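BH2331 protein (Bacillus halodurans, PDB 1VL5) is a putative methyltransferase, a member of the methyltransferase superfamily that probably transfers methyl groups from S-adenosylmethionine. Local coordinates at residues A[194-197]-A[198-201]; A[49-52]-A[53-57]; A[120-123]-A[124-128]. One frame throughout, in Å; residues are numbered along the deposited sequence.

Interaction 1. Residues A[194-197]-A[198-201]; sequences FIFE and DWCD
Phe196 and Trp199 both swing their rings away from their own backbone nitrogens, whereas Cys200 turns SG anti to its carbonyl carbon (chi1 -79°). These settings bring three side chains together on the buried flank of the first helical turn. SG sits over one face of the Phe196 ring, displaced toward the rim, with Cys200 SG 3.7 Å from Phe196 CZ: a sulfur-aromatic contact. The indole reaches the same phenylalanine with its six-membered ring, Trp199 CZ3 lying 4.1 Å from Phe196 CE1. At the pyrrole end Trp199 CD1 meets Phe194 CD1 at 3.8 Å, the two ring planes turned 50° against each other. The chain here passes from strand 183-195 into helix 196-202, with Ile195 in the N-cap position. Its carbonyl receives the first helical bond, Trp199 N to Ile195 O at 2.9 Å, which is almost straight. Cys200 N to Phe196 O and Asp201 N to Glu197 O continue the helical pattern. Beyond the segment, Phe240 meets the Trp199 ring edge-to-face, and Arg160 adds a cation-pi contact; Phe196 packs on Leu213 and Ile217 of helix 207-218. On the more open flank, Glu197 OE2 and Asp201 OD1 stand 4.4 Å apart, with their carboxylate planes perpendicular. Lys210 forms salt bridges to both of these oxygens and probably offsets their mutual repulsion, while Glu197 OE1 pairs with Arg236. Along the adjoining edge, Ile195 CG2 runs beside the Asp198 carboxylate, 3.4 Å from Asp198 OD2.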
ATOM      1  N   PHE A 194       3.631 -14.064  -7.177  1.00 31.51           N
ATOM      2  CA  PHE A 194       4.137 -13.199  -8.230  1.00 31.63           C
ATOM      3  C   PHE A 194       4.817 -14.022  -9.294  1.00 27.82           C
ATOM      4  O   PHE A 194       5.614 -14.885  -8.986  1.00 27.52           O
ATOM      5  CB  PHE A 194       5.122 -12.212  -7.616  1.00 32.47           C
ATOM      6  CG  PHE A 194       4.475 -11.317  -6.629  1.00 35.23           C
ATOM      7  CD1 PHE A 194       3.732 -10.226  -7.060  1.00 47.78           C
ATOM      8  CD2 PHE A 194       4.530 -11.601  -5.279  1.00 38.25           C
ATOM      9  CE1 PHE A 194       3.089  -9.397  -6.140  1.00 50.76           C
ATOM     10  CE2 PHE A 194       3.913 -10.775  -4.353  1.00 48.17           C
ATOM     11  CZ  PHE A 194       3.195  -9.674  -4.781  1.00 45.73           C
ATOM     12  N   ILE A 195       4.472 -13.747 -10.549  1.00 27.47           N
ATOM     13  CA  ILE A 195       5.124 -14.305 -11.703  1.00 26.67           C
ATOM     14  C   ILE A 195       6.341 -13.405 -12.008  1.00 25.98           C
ATOM     15  O   ILE A 195       6.188 -12.275 -12.390  1.00 27.48           O
ATOM     16  CB  ILE A 195       4.156 -14.382 -12.889  1.00 27.30           C
ATOM     17  CG1 ILE A 195       2.900 -15.152 -12.514  1.00 29.99           C
ATOM     18  CG2 ILE A 195       4.808 -15.029 -14.055  1.00 33.70           C
ATOM     19  CD1 ILE A 195       3.154 -16.539 -11.996  1.00 29.76           C
ATOM     20  N   PHE A 196       7.548 -13.913 -11.787  1.00 27.60           N
ATOM     21  CA  PHE A 196       8.752 -13.094 -11.780  1.00 26.75           C
ATOM     22  C   PHE A 196       8.949 -12.238 -12.979  1.00 26.11           C
ATOM     23  O   PHE A 196       9.307 -11.078 -12.859  1.00 29.03           O
ATOM     24  CB  PHE A 196       9.977 -13.984 -11.604  1.00 30.97           C
ATOM     25  CG  PHE A 196      11.297 -13.230 -11.530  1.00 24.92           C
ATOM     26  CD1 PHE A 196      11.740 -12.694 -10.336  1.00 28.96           C
ATOM     27  CD2 PHE A 196      12.113 -13.162 -12.621  1.00 25.48           C
ATOM     28  CE1 PHE A 196      12.956 -12.034 -10.259  1.00 27.36           C
ATOM     29  CE2 PHE A 196      13.359 -12.486 -12.559  1.00 33.64           C
ATOM     30  CZ  PHE A 196      13.770 -11.952 -11.359  1.00 31.59           C
ATOM     31  N   GLU A 197       8.683 -12.783 -14.159  1.00 29.67           N
ATOM     32  CA  GLU A 197       8.896 -12.055 -15.410  1.00 26.90           C
ATOM     33  C   GLU A 197       7.920 -10.914 -15.554  1.00 24.67           C
ATOM     34  O   GLU A 197       8.294  -9.817 -15.968  1.00 24.49           O
ATOM     35  CB  GLU A 197       8.797 -13.000 -16.635  1.00 26.73           C
ATOM     36  CG  GLU A 197       9.614 -12.532 -17.828  1.00 36.89           C
ATOM     37  CD  GLU A 197      11.136 -12.537 -17.578  1.00 33.06           C
ATOM     38  OE1 GLU A 197      11.646 -13.281 -16.675  1.00 42.76           O
ATOM     39  OE2 GLU A 197      11.815 -11.809 -18.331  1.00 43.24           O
ATOM     40  N   ASP A 198       6.670 -11.180 -15.222  1.00 25.34           N
ATOM     41  CA  ASP A 198       5.594 -10.187 -15.335  1.00 25.07           C
ATOM     42  C   ASP A 198       5.790  -9.058 -14.321  1.00 23.74           C
ATOM     43  O   ASP A 198       5.607  -7.895 -14.635  1.00 24.74           O
ATOM     44  CB  ASP A 198       4.222 -10.843 -15.073  1.00 26.56           C
ATOM     45  CG  ASP A 198       3.861 -11.944 -16.087  1.00 34.01           C
ATOM     46  OD1 ASP A 198       4.442 -12.001 -17.186  1.00 37.41           O
ATOM     47  OD2 ASP A 198       2.957 -12.756 -15.780  1.00 37.85           O
ATOM     48  N   TRP A 199       6.094  -9.448 -13.091  1.00 24.17           N
ATOM     49  CA  TRP A 199       6.371  -8.553 -11.977  1.00 25.63           C
ATOM     50  C   TRP A 199       7.508  -7.627 -12.326  1.00 27.31           C
ATOM     51  O   TRP A 199       7.433  -6.445 -12.079  1.00 27.96           O
ATOM     52  CB  TRP A 199       6.696  -9.411 -10.756  1.00 26.48           C
ATOM     53  CG  TRP A 199       7.084  -8.713  -9.503  1.00 29.00           C
ATOM     54  CD1 TRP A 199       6.281  -7.966  -8.681  1.00 33.86           C
ATOM     55  CD2 TRP A 199       8.362  -8.750  -8.880  1.00 26.48           C
ATOM     56  NE1 TRP A 199       6.983  -7.533  -7.602  1.00 32.14           N
ATOM     57  CE2 TRP A 199       8.270  -7.978  -7.698  1.00 30.33           C
ATOM     58  CE3 TRP A 199       9.584  -9.339  -9.216  1.00 25.70           C
ATOM     59  CZ2 TRP A 199       9.338  -7.812  -6.833  1.00 34.34           C
ATOM     60  CZ3 TRP A 199      10.657  -9.157  -8.377  1.00 31.61           C
ATOM     61  CH2 TRP A 199      10.525  -8.383  -7.192  1.00 30.77           C
ATOM     62  N   CYS A 200       8.542  -8.170 -12.946  1.00 29.27           N
ATOM     63  CA  CYS A 200       9.703  -7.383 -13.374  1.00 29.48           C
ATOM     64  C   CYS A 200       9.360  -6.454 -14.501  1.00 28.17           C
ATOM     65  O   CYS A 200       9.831  -5.327 -14.524  1.00 26.57           O
ATOM     66  CB  CYS A 200      10.871  -8.295 -13.804  1.00 29.53           C
ATOM     67  SG  CYS A 200      11.793  -8.970 -12.406  1.00 30.15           S
ATOM     68  N   ASP A 201       8.583  -6.953 -15.460  1.00 27.95           N
ATOM     69  CA  ASP A 201       8.245  -6.207 -16.617  1.00 27.50           C
ATOM     70  C   ASP A 201       7.316  -5.026 -16.344  1.00 27.64           C
ATOM     71  O   ASP A 201       7.317  -4.074 -17.093  1.00 27.78           O
ATOM     72  CB  ASP A 201       7.649  -7.116 -17.689  1.00 30.38           C
ATOM     73  CG  ASP A 201       8.700  -7.977 -18.399  1.00 32.61           C
ATOM     74  OD1 ASP A 201       9.937  -7.851 -18.180  1.00 34.05           O
ATOM     75  OD2 ASP A 201       8.270  -8.833 -19.171  1.00 28.74           O
TER

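Interaction 2. Residues A[49-52]-A[53-57]; sequences GHVA and NAFAP
Asn53 begins its path against the helix backbone it grows from: Asn53 CB lies 3.2 Å from Gly49 O and a little farther from His50 O. CG then points anti to the backbone N (chi1 -173°), carrying the amide outward beside the first turn. At the tip Asn53 ND2 donates to a water at 2.8 Å, and that water donates in turn to His50 O, again at 2.8 Å. OD1 is taken by Asn82 ND2, beyond the end of helix 69-81. His50 O therefore serves two donors, the water and Ala54 N, the latter approaching from above the carbonyl plane. Gly49, at the N-cap position with positive phi, and Ala52 fit a glycine-rich GxGxxA pattern, consistent with the loop that follows the first strand of a Rossmann-like methyltransferase domain. Here it leads from strand 40-44 into helix 50-55. Gly49 O accepts from Asn53 N at 2.9 Å, and Asp43 reaches back from that strand to take the N-H of Ala52. On the buried flank Val51 and Phe55 point the same way side by side, Val51 CG1 lying 3.8 Å from Phe55 CD1. Leu29 of helix 26-33 touches both of them.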
ATOM      1  N   GLY A  49      -5.458   6.051  -8.984  1.00 29.39           N
ATOM      2  CA  GLY A  49      -6.780   6.509  -8.528  1.00 33.68           C
ATOM      3  C   GLY A  49      -7.784   5.408  -8.222  1.00 32.69           C
ATOM      4  O   GLY A  49      -8.988   5.671  -8.107  1.00 31.14           O
ATOM      5  N   HIS A  50      -7.306   4.183  -8.035  1.00 29.98           N
ATOM      6  CA  HIS A  50      -8.264   3.062  -7.944  1.00 31.71           C
ATOM      7  C   HIS A  50      -9.052   3.038  -6.660  1.00 28.36           C
ATOM      8  O   HIS A  50     -10.159   2.535  -6.649  1.00 26.06           O
ATOM      9  CB  HIS A  50      -7.562   1.715  -8.096  1.00 31.65           C
ATOM     10  CG  HIS A  50      -7.016   1.477  -9.465  1.00 41.03           C
ATOM     11  ND1 HIS A  50      -7.341   2.271 -10.541  1.00 46.28           N
ATOM     12  CD2 HIS A  50      -6.188   0.523  -9.937  1.00 49.59           C
ATOM     13  CE1 HIS A  50      -6.717   1.830 -11.615  1.00 47.67           C
ATOM     14  NE2 HIS A  50      -6.019   0.765 -11.277  1.00 50.55           N
ATOM     15  N   VAL A  51      -8.434   3.440  -5.551  1.00 25.71           N
ATOM     16  CA  VAL A  51      -9.175   3.448  -4.292  1.00 24.39           C
ATOM     17  C   VAL A  51     -10.266   4.552  -4.297  1.00 26.10           C
ATOM     18  O   VAL A  51     -11.425   4.295  -3.962  1.00 26.46           O
ATOM     19  CB  VAL A  51      -8.230   3.506  -3.067  1.00 25.16           C
ATOM     20  CG1 VAL A  51      -9.002   3.541  -1.742  1.00 27.54           C
ATOM     21  CG2 VAL A  51      -7.317   2.295  -3.046  1.00 29.00           C
ATOM     22  N   ALA A  52      -9.894   5.779  -4.628  1.00 23.43           N
ATOM     23  CA  ALA A  52     -10.852   6.841  -4.728  1.00 28.30           C
ATOM     24  C   ALA A  52     -11.972   6.450  -5.656  1.00 26.25           C
ATOM     25  O   ALA A  52     -13.142   6.753  -5.395  1.00 27.56           O
ATOM     26  CB  ALA A  52     -10.183   8.156  -5.264  1.00 29.27           C
ATOM     27  N   ASN A  53     -11.606   5.824  -6.779  1.00 26.61           N
ATOM     28  CA  ASN A  53     -12.586   5.365  -7.771  1.00 26.33           C
ATOM     29  C   ASN A  53     -13.623   4.425  -7.151  1.00 27.36           C
ATOM     30  O   ASN A  53     -14.820   4.576  -7.375  1.00 29.68           O
ATOM     31  CB  ASN A  53     -11.873   4.574  -8.855  1.00 26.58           C
ATOM     32  CG  ASN A  53     -12.785   4.203  -9.989  1.00 29.02           C
ATOM     33  OD1 ASN A  53     -13.189   5.058 -10.772  1.00 31.60           O
ATOM     34  ND2 ASN A  53     -13.076   2.901 -10.111  1.00 22.57           N
ATOM     35  N   ALA A  54     -13.114   3.452  -6.381  1.00 28.97           N
ATOM     36  CA  ALA A  54     -13.975   2.475  -5.721  1.00 29.03           C
ATOM     37  C   ALA A  54     -14.863   3.078  -4.636  1.00 29.13           C
ATOM     38  O   ALA A  54     -15.994   2.667  -4.503  1.00 29.99           O
ATOM     39  CB  ALA A  54     -13.120   1.361  -5.136  1.00 33.32           C
ATOM     40  N   PHE A  55     -14.358   4.050  -3.876  1.00 29.47           N
ATOM     41  CA  PHE A  55     -15.079   4.604  -2.718  1.00 29.30           C
ATOM     42  C   PHE A  55     -16.127   5.629  -3.146  1.00 29.31           C
ATOM     43  O   PHE A  55     -17.219   5.751  -2.528  1.00 25.03           O
ATOM     44  CB  PHE A  55     -14.095   5.223  -1.702  1.00 28.81           C
ATOM     45  CG  PHE A  55     -13.570   4.238  -0.665  1.00 32.52           C
ATOM     46  CD1 PHE A  55     -12.712   3.233  -1.012  1.00 42.42           C
ATOM     47  CD2 PHE A  55     -13.962   4.327   0.644  1.00 32.47           C
ATOM     48  CE1 PHE A  55     -12.245   2.324  -0.077  1.00 42.43           C
ATOM     49  CE2 PHE A  55     -13.475   3.459   1.581  1.00 35.71           C
ATOM     50  CZ  PHE A  55     -12.624   2.439   1.217  1.00 25.87           C
ATOM     51  N   ALA A  56     -15.803   6.331  -4.228  1.00 28.31           N
ATOM     52  CA  ALA A  56     -16.594   7.497  -4.698  1.00 30.48           C
ATOM     53  C   ALA A  56     -18.109   7.327  -4.740  1.00 28.73           C
ATOM     54  O   ALA A  56     -18.836   8.176  -4.208  1.00 29.67           O
ATOM     55  CB  ALA A  56     -16.075   8.001  -6.066  1.00 29.28           C
ATOM     56  N   PRO A  57     -18.606   6.251  -5.366  1.00 32.25           N
ATOM     57  CA  PRO A  57     -20.070   6.135  -5.450  1.00 29.73           C
ATOM     58  C   PRO A  57     -20.772   5.967  -4.101  1.00 29.53           C
ATOM     59  O   PRO A  57     -21.946   6.217  -4.006  1.00 28.84           O
ATOM     60  CB  PRO A  57     -20.292   4.862  -6.263  1.00 32.35           C
ATOM     61  CG  PRO A  57     -19.017   4.314  -6.578  1.00 30.72           C
ATOM     62  CD  PRO A  57     -17.920   5.084  -5.950  1.00 31.04           C
TER
HETATM   63  O   HOH W   1     -11.395   1.133  -8.681  1.00 17.90           O

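Interaction 3. Residues A[120-123]-A[124-128]; sequences ASFV and SEAYR
Phe122 and Ala126 meet on the buried flank of helix 119-129, within the Rossmann-like methyltransferase domain, where the helix connects parallel strands 104-110 and 134-142. The backbone is drawn close there: Ala126 N donates to Phe122 O at 2.7 Å. The side chains themselves touch more lightly, Phe122 CE1 standing 4.3 Å from Ala126 CB. Phe116 meets the Phe122 ring edge-to-face, and Val123, one residue on, packs against Trp173 and Ala180 of helix 170-180. The other flank, with Ser121, Ser124 and Glu125, is partly exposed and held by polar contacts. Ser124 places OG between its backbone N and carbonyl carbon (chi1 59°), which brings Ser124 OG to 3.1 Å from Ser121 O. Ser121 O accepts the N-H of Glu125, and Glu125 CG rests 3.2 Å from that same oxygen. From there the glutamate chain bends at chi2 (-65°) toward Arg128, which has a second carboxylate partner in Asp101. With an alanine in place of Glu125, Arg128 would probably lose the two-point grip that fixes its rotation, and Met97 N the acceptor that OE1 provides. That grip is a salt bridge made by two nearly straight hydrogen bonds, with both carboxylate oxygens in the guanidinium plane: Arg128 NH2 lies 2.8 Å from Glu125 OE1, and Arg128 NE 3.1 Å from Glu125 OE2.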
ATOM      1  N   ALA A 120       6.117   6.847   9.673  1.00 27.25           N
ATOM      2  CA  ALA A 120       5.581   7.337  10.959  1.00 27.41           C
ATOM      3  C   ALA A 120       4.925   8.750  10.861  1.00 28.28           C
ATOM      4  O   ALA A 120       3.967   9.033  11.569  1.00 26.41           O
ATOM      5  CB  ALA A 120       6.656   7.318  12.022  1.00 31.67           C
ATOM      6  N   SER A 121       5.481   9.662  10.058  1.00 27.31           N
ATOM      7  CA  SER A 121       4.870  10.983   9.914  1.00 28.70           C
ATOM      8  C   SER A 121       3.598  10.944   9.163  1.00 26.78           C
ATOM      9  O   SER A 121       2.710  11.770   9.417  1.00 28.68           O
ATOM     10  CB  SER A 121       5.808  11.998   9.238  1.00 28.27           C
ATOM     11  OG  SER A 121       7.060  11.986   9.868  1.00 30.66           O
ATOM     12  N   PHE A 122       3.494  10.039   8.187  1.00 26.44           N
ATOM     13  CA  PHE A 122       2.235   9.849   7.510  1.00 27.26           C
ATOM     14  C   PHE A 122       1.187   9.338   8.528  1.00 29.87           C
ATOM     15  O   PHE A 122       0.068   9.820   8.569  1.00 25.69           O
ATOM     16  CB  PHE A 122       2.367   8.904   6.297  1.00 30.70           C
ATOM     17  CG  PHE A 122       1.180   8.044   6.079  1.00 20.14           C
ATOM     18  CD1 PHE A 122       0.030   8.565   5.517  1.00 33.52           C
ATOM     19  CD2 PHE A 122       1.211   6.697   6.409  1.00 28.53           C
ATOM     20  CE1 PHE A 122      -1.045   7.783   5.322  1.00 30.31           C
ATOM     21  CE2 PHE A 122       0.088   5.894   6.206  1.00 31.42           C
ATOM     22  CZ  PHE A 122      -1.021   6.450   5.675  1.00 29.96           C
ATOM     23  N   VAL A 123       1.568   8.387   9.376  1.00 26.06           N
ATOM     24  CA  VAL A 123       0.631   7.848  10.324  1.00 26.31           C
ATOM     25  C   VAL A 123       0.123   8.922  11.278  1.00 29.18           C
ATOM     26  O   VAL A 123      -1.039   8.967  11.548  1.00 29.08           O
ATOM     27  CB  VAL A 123       1.223   6.684  11.121  1.00 26.19           C
ATOM     28  CG1 VAL A 123       0.172   6.182  12.067  1.00 29.34           C
ATOM     29  CG2 VAL A 123       1.648   5.545  10.178  1.00 26.60           C
ATOM     30  N   SER A 124       0.995   9.781  11.789  1.00 28.15           N
ATOM     31  CA  SER A 124       0.563  10.831  12.709  1.00 29.47           C
ATOM     32  C   SER A 124      -0.258  11.874  12.002  1.00 28.61           C
ATOM     33  O   SER A 124      -1.250  12.360  12.559  1.00 27.11           O
ATOM     34  CB  SER A 124       1.744  11.481  13.448  1.00 32.18           C
ATOM     35  OG  SER A 124       2.644  12.028  12.547  1.00 31.56           O
ATOM     36  N   GLU A 125       0.094  12.176  10.760  1.00 26.31           N
ATOM     37  CA  GLU A 125      -0.716  13.080   9.967  1.00 24.68           C
ATOM     38  C   GLU A 125      -2.076  12.489   9.675  1.00 26.73           C
ATOM     39  O   GLU A 125      -3.061  13.199   9.700  1.00 28.36           O
ATOM     40  CB  GLU A 125      -0.022  13.477   8.671  1.00 27.57           C
ATOM     41  CG  GLU A 125       1.090  14.476   8.815  1.00 24.37           C
ATOM     42  CD  GLU A 125       0.575  15.811   9.301  1.00 34.91           C
ATOM     43  OE1 GLU A 125       0.077  16.559   8.439  1.00 28.42           O
ATOM     44  OE2 GLU A 125       0.597  16.044  10.557  1.00 29.48           O
ATOM     45  N   ALA A 126      -2.136  11.195   9.375  1.00 24.99           N
ATOM     46  CA  ALA A 126      -3.430  10.526   9.198  1.00 27.34           C
ATOM     47  C   ALA A 126      -4.289  10.643  10.469  1.00 26.93           C
ATOM     48  O   ALA A 126      -5.431  11.071  10.387  1.00 22.34           O
ATOM     49  CB  ALA A 126      -3.261   9.076   8.736  1.00 26.76           C
ATOM     50  N   TYR A 127      -3.690  10.401  11.639  1.00 24.84           N
ATOM     51  CA  TYR A 127      -4.358  10.570  12.937  1.00 26.42           C
ATOM     52  C   TYR A 127      -4.901  11.992  13.115  1.00 26.14           C
ATOM     53  O   TYR A 127      -6.048  12.198  13.556  1.00 27.83           O
ATOM     54  CB  TYR A 127      -3.381  10.238  14.104  1.00 29.64           C
ATOM     55  CG  TYR A 127      -4.094  10.126  15.435  1.00 24.81           C
ATOM     56  CD1 TYR A 127      -4.331  11.249  16.227  1.00 25.44           C
ATOM     57  CD2 TYR A 127      -4.631   8.922  15.837  1.00 26.04           C
ATOM     58  CE1 TYR A 127      -4.995  11.156  17.410  1.00 31.47           C
ATOM     59  CE2 TYR A 127      -5.315   8.839  16.998  1.00 30.51           C
ATOM     60  CZ  TYR A 127      -5.470   9.959  17.800  1.00 31.06           C
ATOM     61  OH  TYR A 127      -6.182   9.838  18.963  1.00 30.34           O
ATOM     62  N   ARG A 128      -4.087  12.975  12.744  1.00 23.74           N
ATOM     63  CA  ARG A 128      -4.429  14.378  12.946  1.00 25.91           C
ATOM     64  C   ARG A 128      -5.622  14.807  12.092  1.00 22.70           C
ATOM     65  O   ARG A 128      -6.558  15.515  12.570  1.00 26.41           O
ATOM     66  CB  ARG A 128      -3.200  15.275  12.692  1.00 22.44           C
ATOM     67  CG  ARG A 128      -3.507  16.766  12.886  1.00 27.93           C
ATOM     68  CD  ARG A 128      -2.340  17.623  12.508  1.00 28.49           C
ATOM     69  NE  ARG A 128      -1.978  17.600  11.098  1.00 25.34           N
ATOM     70  CZ  ARG A 128      -2.668  18.192  10.137  1.00 29.40           C
ATOM     71  NH1 ARG A 128      -3.758  18.889  10.404  1.00 29.42           N
ATOM     72  NH2 ARG A 128      -2.234  18.133   8.900  1.00 26.98           N
TER

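Overall arrangement
Along the chain the order is interaction 2, interaction 3, interaction 1. Interactions 2 and 3 lie in the methyltransferase domain, on helices 50-55 and 119-129, which follow the parallel strands 40-44 and 104-110, neighbours in the mixed sheet. Their centres are about 22 Å apart, with nearest atoms about 11 Å apart. Interaction 1 lies where strand 183-195 enters a helix, at the far end of the antiparallel part; that strand pairs with 236-250, which also borders 134-142. Its centre is about 26 Å from that of interaction 2 and about 33 Å from that of interaction 3, across the chain's centre from the latter. The contacts do not touch and are related through the sheet that joins the Rossmann-like part to the antiparallel strands.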